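Uncharacterized protein (Bacteroides eggerthii, PDB 4L3R) is of unknown function but belongs to the DUF4847 family of the calycin clan, and probably folds as a calycin-like antiparallel beta barrel with flanking helices. Local coordinates at residues I20-K24 and G25-F29; W34-E37 and A38-K41. All coordinates share one frame; numbering follows the deposited sequence.

Interaction 1 (I20-K24 and G25-F29)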
loop_
_atom_site.group_PDB
_atom_site.type_symbol
_atom_site.label_atom_id
_atom_site.label_comp_id
_atom_site.label_asym_id
_atom_site.label_seq_id
_atom_site.Cartn_x
_atom_site.Cartn_y
_atom_site.Cartn_z
ATOM N N ILE B 20 0.523 26.263 7.837
ATOM C CA ILE B 20 1.121 25.822 9.110
ATOM C C ILE B 20 0.657 26.839 10.141
ATOM O O ILE B 20 1.195 27.936 10.183
ATOM C CB ILE B 20 2.654 25.638 9.117
ATOM C CG1 ILE B 20 3.110 24.853 7.892
ATOM C CG2 ILE B 20 3.073 24.933 10.425
ATOM C CD1 ILE B 20 4.588 24.387 7.900
ATOM N N THR B 21 -0.360 26.508 10.931
ATOM C CA THR B 21 -0.956 27.478 11.844
ATOM C C THR B 21 -1.241 26.866 13.216
ATOM O O THR B 21 -0.861 25.725 13.480
ATOM C CB THR B 21 -2.217 28.036 11.168
ATOM O OG1 THR B 21 -2.766 29.070 11.970
ATOM C CG2 THR B 21 -3.263 26.966 10.868
ATOM N N THR B 22 -1.873 27.653 14.099
ATOM C CA THR B 22 -2.229 27.225 15.455
ATOM C C THR B 22 -3.407 26.258 15.397
ATOM O O THR B 22 -4.100 26.185 14.378
ATOM C CB THR B 22 -2.531 28.433 16.342
ATOM O OG1 THR B 22 -3.504 29.250 15.685
ATOM C CG2 THR B 22 -1.279 29.239 16.660
ATOM N N GLU B 23 -3.639 25.527 16.501
ATOM C CA GLU B 23 -4.659 24.474 16.586
ATOM C C GLU B 23 -6.018 24.871 15.973
ATOM O O GLU B 23 -6.533 24.115 15.147
ATOM C CB GLU B 23 -4.857 23.997 18.036
ATOM C CG GLU B 23 -5.391 22.572 18.117
ATOM C CD GLU B 23 -5.419 21.933 19.493
ATOM O OE1 GLU B 23 -4.907 22.549 20.457
ATOM O OE2 GLU B 23 -5.932 20.795 19.598
ATOM N N LYS B 24 -6.570 26.045 16.333
ATOM C CA LYS B 24 -7.867 26.504 15.813
ATOM C C LYS B 24 -7.763 27.872 15.097
ATOM O O LYS B 24 -8.764 28.575 14.979
ATOM C CB LYS B 24 -8.891 26.580 16.971
ATOM C CG LYS B 24 -9.019 25.272 17.746
ATOM C CD LYS B 24 -10.246 25.245 18.640
ATOM C CE LYS B 24 -10.381 23.943 19.391
ATOM N NZ LYS B 24 -11.631 23.894 20.198
ATOM N N GLY B 25 -6.588 28.200 14.567
ATOM C CA GLY B 25 -6.360 29.462 13.871
ATOM C C GLY B 25 -6.886 29.474 12.448
ATOM O O GLY B 25 -6.837 28.450 11.756
ATOM N N LYS B 26 -7.369 30.649 11.998
ATOM C CA LYS B 26 -7.901 30.851 10.643
ATOM C C LYS B 26 -6.803 31.361 9.672
ATOM O O LYS B 26 -6.983 31.272 8.456
ATOM C CB LYS B 26 -9.104 31.826 10.662
ATOM C CG LYS B 26 -10.422 31.179 10.242
ATOM C CD LYS B 26 -10.954 30.194 11.288
ATOM C CE LYS B 26 -11.950 29.207 10.724
ATOM N NZ LYS B 26 -13.232 29.855 10.332
ATOM N N GLU B 27 -5.693 31.909 10.206
ATOM C CA GLU B 27 -4.568 32.409 9.405
ATOM C C GLU B 27 -3.808 31.254 8.711
ATOM O O GLU B 27 -3.816 30.121 9.199
ATOM C CB GLU B 27 -3.602 33.260 10.273
ATOM C CG GLU B 27 -2.762 32.525 11.325
ATOM C CD GLU B 27 -3.437 32.110 12.625
ATOM O OE1 GLU B 27 -4.678 32.241 12.729
ATOM O OE2 GLU B 27 -2.724 31.617 13.529
ATOM N N GLN B 28 -3.153 31.551 7.576
ATOM C CA GLN B 28 -2.394 30.552 6.820
ATOM C C GLN B 28 -1.130 30.134 7.565
ATOM O O GLN B 28 -0.834 28.945 7.627
ATOM C CB GLN B 28 -2.016 31.080 5.428
ATOM C CG GLN B 28 -1.517 29.980 4.483
ATOM C CD GLN B 28 -1.141 30.509 3.124
ATOM O OE1 GLN B 28 -1.024 31.716 2.909
ATOM N NE2 GLN B 28 -0.904 29.611 2.178
ATOM N N PHE B 29 -0.366 31.106 8.090
ATOM C CA PHE B 29 0.863 30.829 8.834
ATOM C C PHE B 29 0.803 31.485 10.198
ATOM O O PHE B 29 0.343 32.629 10.302
ATOM C CB PHE B 29 2.086 31.298 8.051
ATOM C CG PHE B 29 2.211 30.565 6.741
ATOM C CD1 PHE B 29 2.544 29.217 6.710
ATOM C CD2 PHE B 29 1.919 31.200 5.542
ATOM C CE1 PHE B 29 2.610 28.530 5.506
ATOM C CE2 PHE B 29 2.033 30.518 4.331
ATOM C CZ PHE B 29 2.356 29.184 4.322
#
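The phenyl ring of F29 meets the backbone of I20 obliquely, its CD1 lying 3.8 Å from I20 N and the I20 side chain touching it loosely through CB. One face of the same ring carries Q28 CG, 3.6 Å above the plane and shifted toward the rim. The second flat group, the E27 carboxylate, brings OE2 beside the two threonine hydroxyls: OE2 lies 3.0 Å from T21 OG1, and T22 OG1 is 3.3 Å from OE2, at best a weak bond, since its proton has another acceptor nearby. E27 reaches them because its chain bends at chi2 (-78°), which brings the carboxylate alongside the strand end.

T21 OG1 makes a clearer bond, donating to E27 O at 3.1 Å. It can do so because chi1 of -175° sets the hydroxyl opposite the backbone N, and it approaches 42° out of the carbonyl plane rather than on a lone pair.

Backbone contacts fix the two ends of this link. I20 N donates to Q28 O at 3.0 Å, lying nearly in line with the C=O while its N-H is bent from that line, and the CA-H of F29 points at I20 O, with CA and O 3.2 Å apart. The polar end of Q28 itself turns elsewhere, to R44 and to S18 O. At the far end, G25 N bonds T22 O at 3.2 Å. Outside the turn, I20 also touches M141 of strand 137-144 and L107 of helix 106-116.

The T22-to-G25 bond closes a type I beta turn; with the isolated I20-F29 bridge it folds the chain back on the end of strand 15-22, an inner strand of the antiparallel sheet, consistent with the calycin clan.

Interaction 2 (W34-E37 and A38-K41)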
loop_
_atom_site.group_PDB
_atom_site.type_symbol
_atom_site.label_atom_id
_atom_site.label_comp_id
_atom_site.label_asym_id
_atom_site.label_seq_id
_atom_site.Cartn_x
_atom_site.Cartn_y
_atom_site.Cartn_z
ATOM N N TRP B 34 8.218 33.811 10.495
ATOM C CA TRP B 34 9.285 34.615 9.882
ATOM C C TRP B 34 9.543 35.856 10.741
ATOM O O TRP B 34 8.731 36.173 11.606
ATOM C CB TRP B 34 8.895 35.020 8.455
ATOM C CG TRP B 34 8.675 33.850 7.541
ATOM C CD1 TRP B 34 9.633 33.078 6.959
ATOM C CD2 TRP B 34 7.412 33.314 7.118
ATOM N NE1 TRP B 34 9.051 32.117 6.166
ATOM C CE2 TRP B 34 7.687 32.226 6.261
ATOM C CE3 TRP B 34 6.075 33.667 7.355
ATOM C CZ2 TRP B 34 6.672 31.497 5.632
ATOM C CZ3 TRP B 34 5.072 32.926 6.750
ATOM C CH2 TRP B 34 5.379 31.861 5.888
ATOM N N SER B 35 10.685 36.535 10.526
ATOM C CA SER B 35 11.069 37.759 11.259
ATOM C C SER B 35 10.771 39.043 10.462
ATOM O O SER B 35 10.762 40.125 11.052
ATOM C CB SER B 35 12.561 37.737 11.600
ATOM O OG SER B 35 12.890 36.766 12.579
ATOM N N ASN B 36 10.588 38.948 9.128
ATOM C CA ASN B 36 10.352 40.132 8.293
ATOM C C ASN B 36 9.616 39.751 7.005
ATOM O O ASN B 36 9.499 38.564 6.701
ATOM C CB ASN B 36 11.687 40.830 7.973
ATOM C CG ASN B 36 12.730 39.927 7.353
ATOM O OD1 ASN B 36 12.606 39.503 6.203
ATOM N ND2 ASN B 36 13.790 39.621 8.086
ATOM N N GLU B 37 9.125 40.760 6.249
ATOM C CA GLU B 37 8.376 40.515 5.000
ATOM C C GLU B 37 9.227 39.790 3.920
ATOM O O GLU B 37 8.693 38.938 3.212
ATOM C CB GLU B 37 7.810 41.833 4.401
ATOM C CG GLU B 37 6.296 41.885 4.264
ATOM C CD GLU B 37 5.659 40.780 3.440
ATOM O OE1 GLU B 37 6.249 40.382 2.410
ATOM O OE2 GLU B 37 4.555 40.325 3.818
ATOM N N ALA B 38 10.526 40.133 3.784
ATOM C CA ALA B 38 11.392 39.529 2.759
ATOM C C ALA B 38 11.562 38.026 2.981
ATOM O O ALA B 38 11.533 37.264 2.009
ATOM C CB ALA B 38 12.752 40.213 2.736
ATOM N N GLU B 39 11.723 37.592 4.246
ATOM C CA GLU B 39 11.816 36.160 4.564
ATOM C C GLU B 39 10.536 35.430 4.152
ATOM O O GLU B 39 10.604 34.371 3.526
ATOM C CB GLU B 39 12.048 35.935 6.069
ATOM C CG GLU B 39 13.478 36.111 6.543
ATOM C CD GLU B 39 13.663 35.844 8.026
ATOM O OE1 GLU B 39 12.646 35.665 8.737
ATOM O OE2 GLU B 39 14.830 35.818 8.479
ATOM N N GLU B 40 9.366 35.991 4.522
ATOM C CA GLU B 40 8.070 35.394 4.189
ATOM C C GLU B 40 7.873 35.334 2.672
ATOM O O GLU B 40 7.427 34.306 2.166
ATOM C CB GLU B 40 6.913 36.162 4.861
ATOM C CG GLU B 40 5.532 35.657 4.462
ATOM C CD GLU B 40 4.343 36.250 5.193
ATOM O OE1 GLU B 40 4.540 36.958 6.206
ATOM O OE2 GLU B 40 3.204 36.022 4.727
ATOM N N LYS B 41 8.199 36.428 1.961
ATOM C CA LYS B 41 8.096 36.519 0.500
ATOM C C LYS B 41 8.926 35.412 -0.168
ATOM O O LYS B 41 8.413 34.717 -1.040
ATOM C CB LYS B 41 8.565 37.909 0.020
ATOM C CG LYS B 41 8.385 38.193 -1.473
ATOM C CD LYS B 41 8.926 39.583 -1.827
ATOM C CE LYS B 41 8.974 39.862 -3.312
ATOM N NZ LYS B 41 7.633 40.181 -3.868
#
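W34 lays one face of its indole across the first turn of helix 37-48, where E40 runs over it at roughly a right angle. E40 CA sits 3.6 Å from the centroid of the five-membered ring and 9° off its normal, a CH-pi contact. Farther out, E40 CG is 3.6 Å from CE3 of W34, over the six-membered ring, and the E40 carboxylate lies nearly flat to the indole, the planes 16° apart. W34 NE1 hydrogen-bonds S43 OG, farther along the same helix, and E40 OE2 forms a salt bridge with R44. Were W34 replaced by an alanine, the CA and CG of E40 would probably lose their aromatic cover and S43 OG its indole partner.

S35 contributes its backbone: its N donates almost straight to E39 OE1 at 2.8 Å, an oxygen that also pairs with K106.

N36 occupies the N-cap. With CG between the backbone N and carbonyl carbon (chi1 54°), its OD1 accepts from E39 N, three residues on, at 2.9 Å, satisfying an amide that has no earlier helical carbonyl to use. Because the E39 carboxylate bonds to S35 N, and not to N36 N, this is a side-chain N-cap and not a full capping box. N36 O starts the helical bonding weakly, receiving E40 N at 3.4 Å.

E37, the first helical residue, accepts from K41 N at 2.8 Å through its O. Its carboxylate comes near that of E40 as a like charge, 4.1 Å separating E37 OE2 from E40 OE1, probably eased by R44.

Interactions 1 and 2 follow in series along the connection from strand 15-22 to helix 37-48: the first turns the chain back at the end of the strand, the second starts the helix. Their centres are about 17 Å apart, yet they touch through the rings of F29 and W34, which pack edge-to-face with F29 CG 3.5 Å from W34 CH2. R44, on helix 37-48, ties them further, since NH1 bonds to Q28 OE1 of interaction 1 and NE pairs with E40 OE2 of interaction 2. Both aromatic side chains also touch L107 of helix 106-116. Both contacts lie toward the surface, their centres about 14 and 21 Å from the chain centre, with no functional site assigned.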